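Local coordinates for protein secreted in xylem 3 (Fusarium oxysporum, PDB 5OD4) that acts as a secreted effector of a fungal plant pathogen, with an immune-suppressing activity that can be uncoupled from its recognition by the host, at residues E24-G27 against Y28-L32; R10-S13 against S14-T18. All coordinates share one frame; numbering follows the deposited sequence.

In the fold
Both contacts are local turns on the surface of a beta-sandwich: interaction 2 (10-13 with 14-18) runs into the start of strand 17-21, and interaction 1 (24-27 with 28-32) follows its end, in the loop that runs on to strand 39-40. They lie on opposite sides of the chain's centre, about 31 Å apart between centres and about 16 Å between nearest atoms, without touching. Each is built on a type I beta turn, tied in interaction 1 by an arginine and in interaction 2 by serines and a water. A 1,2-ethanediol, probably from the crystallisation liquor, lies about 6 Å from the Arg30 side chain, and one lies about 5 Å from that of Thr15.

Interaction 1 (E24-G27 against Y28-L32); sequences EPLG and YARML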
loop_
_atom_site.group_PDB
_atom_site.type_symbol
_atom_site.label_atom_id
_atom_site.label_comp_id
_atom_site.label_asym_id
_atom_site.label_seq_id
_atom_site.Cartn_x
_atom_site.Cartn_y
_atom_site.Cartn_z
ATOM N N GLU A 24 -14.181 -0.914 -5.452
ATOM C CA GLU A 24 -15.529 -1.082 -5.921
ATOM C C GLU A 24 -15.963 0.058 -6.806
ATOM O O GLU A 24 -15.535 1.212 -6.573
ATOM C CB GLU A 24 -16.528 -1.202 -4.764
ATOM C CG GLU A 24 -16.520 -2.557 -4.062
ATOM C CD GLU A 24 -15.204 -3.184 -3.677
ATOM O OE1 GLU A 24 -14.949 -4.302 -4.190
ATOM O OE2 GLU A 24 -14.497 -2.620 -2.822
ATOM N N PRO A 25 -16.850 -0.186 -7.764
ATOM C CA PRO A 25 -17.497 0.831 -8.512
ATOM C C PRO A 25 -17.968 1.933 -7.551
ATOM O O PRO A 25 -18.478 1.689 -6.473
ATOM C CB PRO A 25 -18.667 0.029 -9.161
ATOM C CG PRO A 25 -18.123 -1.308 -9.400
ATOM C CD PRO A 25 -17.322 -1.543 -8.190
ATOM N N LEU A 26 -17.751 3.162 -7.948
ATOM C CA LEU A 26 -17.982 4.311 -7.077
ATOM C C LEU A 26 -19.471 4.578 -6.707
ATOM O O LEU A 26 -19.764 5.233 -5.685
ATOM C CB LEU A 26 -17.317 5.542 -7.653
ATOM C CG LEU A 26 -15.783 5.440 -7.805
ATOM C CD1 LEU A 26 -15.238 6.694 -8.458
ATOM C CD2 LEU A 26 -15.068 5.165 -6.489
ATOM N N GLY A 27 -20.400 3.986 -7.458
ATOM C CA GLY A 27 -21.789 4.044 -7.121
ATOM C C GLY A 27 -22.228 3.068 -6.051
ATOM O O GLY A 27 -23.403 3.086 -5.667
ATOM N N TYR A 28 -21.335 2.216 -5.582
ATOM C CA TYR A 28 -21.644 1.308 -4.507
ATOM C C TYR A 28 -21.339 2.007 -3.190
ATOM O O TYR A 28 -20.290 2.622 -3.001
ATOM C CB TYR A 28 -20.866 0.010 -4.590
ATOM C CG TYR A 28 -21.075 -0.835 -5.802
ATOM C CD1 TYR A 28 -22.039 -0.559 -6.763
ATOM C CD2 TYR A 28 -20.288 -1.964 -5.971
ATOM C CE1 TYR A 28 -22.190 -1.334 -7.884
ATOM C CE2 TYR A 28 -20.422 -2.762 -7.090
ATOM C CZ TYR A 28 -21.349 -2.458 -8.074
ATOM O OH TYR A 28 -21.434 -3.229 -9.189
ATOM N N ALA A 29 -22.289 2.015 -2.256
ATOM C CA ALA A 29 -22.123 2.756 -1.008
ATOM C C ALA A 29 -21.038 2.166 -0.112
ATOM O O ALA A 29 -21.009 0.978 0.110
ATOM C CB ALA A 29 -23.439 2.773 -0.252
ATOM N N ARG A 30 -20.226 3.022 0.452
ATOM C CA ARG A 30 -19.313 2.690 1.543
ATOM C C ARG A 30 -19.696 3.456 2.791
ATOM O O ARG A 30 -20.194 4.572 2.704
ATOM C CB ARG A 30 -17.914 3.208 1.295
ATOM C CG ARG A 30 -17.117 2.536 0.270
ATOM C CD ARG A 30 -17.474 2.902 -1.111
ATOM N NE ARG A 30 -16.373 2.626 -1.966
ATOM C CZ ARG A 30 -16.425 2.462 -3.260
ATOM N NH1 ARG A 30 -17.566 2.387 -3.896
ATOM N NH2 ARG A 30 -15.273 2.219 -3.910
ATOM N N MET A 31 -19.388 2.897 3.939
ATOM C CA MET A 31 -19.478 3.636 5.200
ATOM C C MET A 31 -18.075 4.117 5.537
ATOM O O MET A 31 -17.148 3.329 5.755
ATOM C CB MET A 31 -20.002 2.743 6.310
ATOM C CG MET A 31 -21.368 2.165 6.071
ATOM S SD MET A 31 -22.706 3.326 5.681
ATOM C CE MET A 31 -22.637 4.216 7.182
ATOM N N LEU A 32 -17.879 5.427 5.534
ATOM C CA LEU A 32 -16.548 5.999 5.693
ATOM C C LEU A 32 -16.247 6.267 7.183
ATOM O O LEU A 32 -17.155 6.477 7.988
ATOM C CB LEU A 32 -16.390 7.284 4.877
ATOM C CG LEU A 32 -16.605 7.098 3.368
ATOM C CD1 LEU A 32 -16.524 8.444 2.694
ATOM C CD2 LEU A 32 -15.640 6.129 2.726
#
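A type I beta turn from Pro25 to Tyr28 reverses the chain here, closed by the bond from Tyr28 N to Pro25 O at 3.0 Å. The Tyr28 ring folds back over the proline: Pro25 CB sits 3.8 Å from the ring centroid and 9° off its normal, a CH-pi contact over one face. Beside it, Pro25 CD comes to 3.5 Å from Tyr28 CE2. Arg30 reaches back into the turn because its chain bends at chi2 (77°), which brings the guanidinium edge to three backbone carbonyls. Arg30 NH2 gives a bond of 2.9 Å to Glu24 O, and NH1 of the same residue divides its N-H groups between Pro25 O at 2.8 Å and Tyr28 O at 2.9 Å. All three oxygens lie near the guanidinium plane, while Glu24 CB covers one of its faces. Arg30 NH1 and Tyr28 N approach Pro25 O from opposite faces of its carbonyl plane, so two donors grip this one oxygen. Arg30 NE is engaged outside the turn, in a salt bridge with Glu52. Three carbonyls and a carboxylate together fix the guanidinium's rotation and probably stabilise the charge it carries, so that one side chain ties this exposed loop to strand 47-53.

Interaction 2 (R10-S13 against S14-T18); sequences RRTS and STSFT
Thr15 N gives its hydrogen to Ser13 OG at 3.2 Å and 144°, inside a type I beta turn from Ser13 to Ser16. The Ser13 hydroxyl lies between the backbone N and the carbonyl carbon (chi1 78°), which brings it over the start of the turn to accept this bond. Such a side-chain-to-backbone bond, two residues on, has the pattern of an ST turn. Ser16 is modelled in two conformers, and the contacts of its OG belong to the one described: here Ser16 OG stands anti to its own carbonyl carbon (chi1 -56°), 3.1 Å from Ser13 OG and 3.6 Å from Thr12 CB. The methyl groups Thr12 CG2 and Thr18 CG2 approach more loosely, at 4.3 Å. Ser16 N closes the turn with a 3.1 Å bond to Ser13 O. A water adds a second tie, donating to Ser13 O at 2.9 Å and to Ser16 O at 2.8 Å, and thus bridges the two ends of the turn. Just beyond, strand 17-21 begins at the border of its sheet, beside strand 119-127: in that conformer Ser16 OG is hydrogen-bonded to Ser126 OG, Phe17 pairs through its backbone with Ile125, and the side chains of Thr12 and Thr18 both rest on Thr124.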
loop_
_atom_site.group_PDB
_atom_site.type_symbol
_atom_site.label_atom_id
_atom_site.label_comp_id
_atom_site.label_asym_id
_atom_site.label_seq_id
_atom_site.Cartn_x
_atom_site.Cartn_y
_atom_site.Cartn_z
ATOM N N ARG A 10 13.025 -7.334 -8.380
ATOM C CA ARG A 10 13.593 -8.140 -7.324
ATOM C C ARG A 10 12.514 -8.997 -6.671
ATOM O O ARG A 10 11.335 -8.658 -6.683
ATOM C CB ARG A 10 14.232 -7.280 -6.258
ATOM C CG ARG A 10 15.533 -6.614 -6.667
ATOM C CD ARG A 10 16.182 -5.952 -5.472
ATOM N NE ARG A 10 17.358 -5.156 -5.805
ATOM C CZ ARG A 10 17.877 -4.260 -4.978
ATOM N NH1 ARG A 10 17.346 -4.043 -3.787
ATOM N NH2 ARG A 10 18.961 -3.578 -5.350
ATOM N N ARG A 11 12.964 -10.092 -6.064
ATOM C CA ARG A 11 12.156 -10.972 -5.238
ATOM C C ARG A 11 11.960 -10.432 -3.842
ATOM O O ARG A 11 12.839 -9.767 -3.318
ATOM C CB ARG A 11 12.858 -12.366 -5.113
ATOM C CG ARG A 11 12.862 -13.137 -6.423
ATOM C CD ARG A 11 13.232 -14.585 -6.212
ATOM N NE ARG A 11 12.687 -15.072 -4.965
ATOM C CZ ARG A 11 13.262 -15.915 -4.115
ATOM N NH1 ARG A 11 14.413 -16.545 -4.383
ATOM N NH2 ARG A 11 12.618 -16.150 -2.992
ATOM N N THR A 12 10.847 -10.778 -3.225
ATOM C CA THR A 12 10.592 -10.430 -1.854
ATOM C C THR A 12 11.153 -11.431 -0.855
ATOM O O THR A 12 11.354 -12.612 -1.162
ATOM C CB THR A 12 9.095 -10.205 -1.636
ATOM O OG1 THR A 12 8.434 -11.374 -2.043
ATOM C CG2 THR A 12 8.556 -9.000 -2.425
ATOM N N SER A 13 11.384 -10.974 0.350
ATOM C CA SER A 13 11.924 -11.774 1.439
ATOM C C SER A 13 10.846 -12.311 2.355
ATOM O O SER A 13 9.660 -11.980 2.233
ATOM C CB SER A 13 12.834 -10.905 2.276
ATOM O OG SER A 13 12.062 -10.078 3.115
ATOM N N SER A 14 11.269 -13.091 3.341
ATOM C CA SER A 14 10.357 -13.702 4.289
ATOM C C SER A 14 9.649 -12.701 5.178
ATOM O O SER A 14 8.635 -13.042 5.767
ATOM C CB SER A 14 11.099 -14.691 5.184
ATOM O OG SER A 14 12.097 -14.012 5.958
ATOM N N THR A 15 10.195 -11.495 5.346
ATOM C CA THR A 15 9.529 -10.497 6.175
ATOM C C THR A 15 8.821 -9.431 5.336
ATOM O O THR A 15 8.355 -8.418 5.872
ATOM C CB THR A 15 10.497 -9.854 7.138
ATOM O OG1 THR A 15 11.513 -9.233 6.361
ATOM C CG2 THR A 15 11.068 -10.824 8.148
ATOM N N SER A 16 8.790 -9.595 4.033
ATOM C CA SER A 16 7.994 -8.708 3.201
ATOM C C SER A 16 6.517 -9.036 3.334
ATOM O O SER A 16 6.145 -10.169 3.640
ATOM C CB SER A 16 8.413 -8.847 1.752
ATOM O OG SER A 16 9.810 -8.599 1.550
ATOM N N PHE A 17 5.695 -8.048 3.022
ATOM C CA PHE A 17 4.249 -8.248 2.964
ATOM C C PHE A 17 3.766 -7.841 1.590
ATOM O O PHE A 17 4.102 -6.766 1.108
ATOM C CB PHE A 17 3.557 -7.382 4.002
ATOM C CG PHE A 17 2.052 -7.434 3.960
ATOM C CD1 PHE A 17 1.368 -8.558 4.358
ATOM C CD2 PHE A 17 1.326 -6.344 3.545
ATOM C CE1 PHE A 17 -0.021 -8.604 4.308
ATOM C CE2 PHE A 17 -0.054 -6.360 3.521
ATOM C CZ PHE A 17 -0.730 -7.487 3.910
ATOM N N THR A 18 2.942 -8.688 0.973
ATOM C CA THR A 18 2.294 -8.366 -0.284
ATOM C C THR A 18 0.821 -8.643 -0.172
ATOM O O THR A 18 0.391 -9.618 0.449
ATOM C CB THR A 18 2.891 -9.179 -1.418
ATOM O OG1 THR A 18 2.769 -10.581 -1.136
ATOM C CG2 THR A 18 4.338 -8.840 -1.639
HETATM O O HOH W 1 6.838 -12.688 2.556
#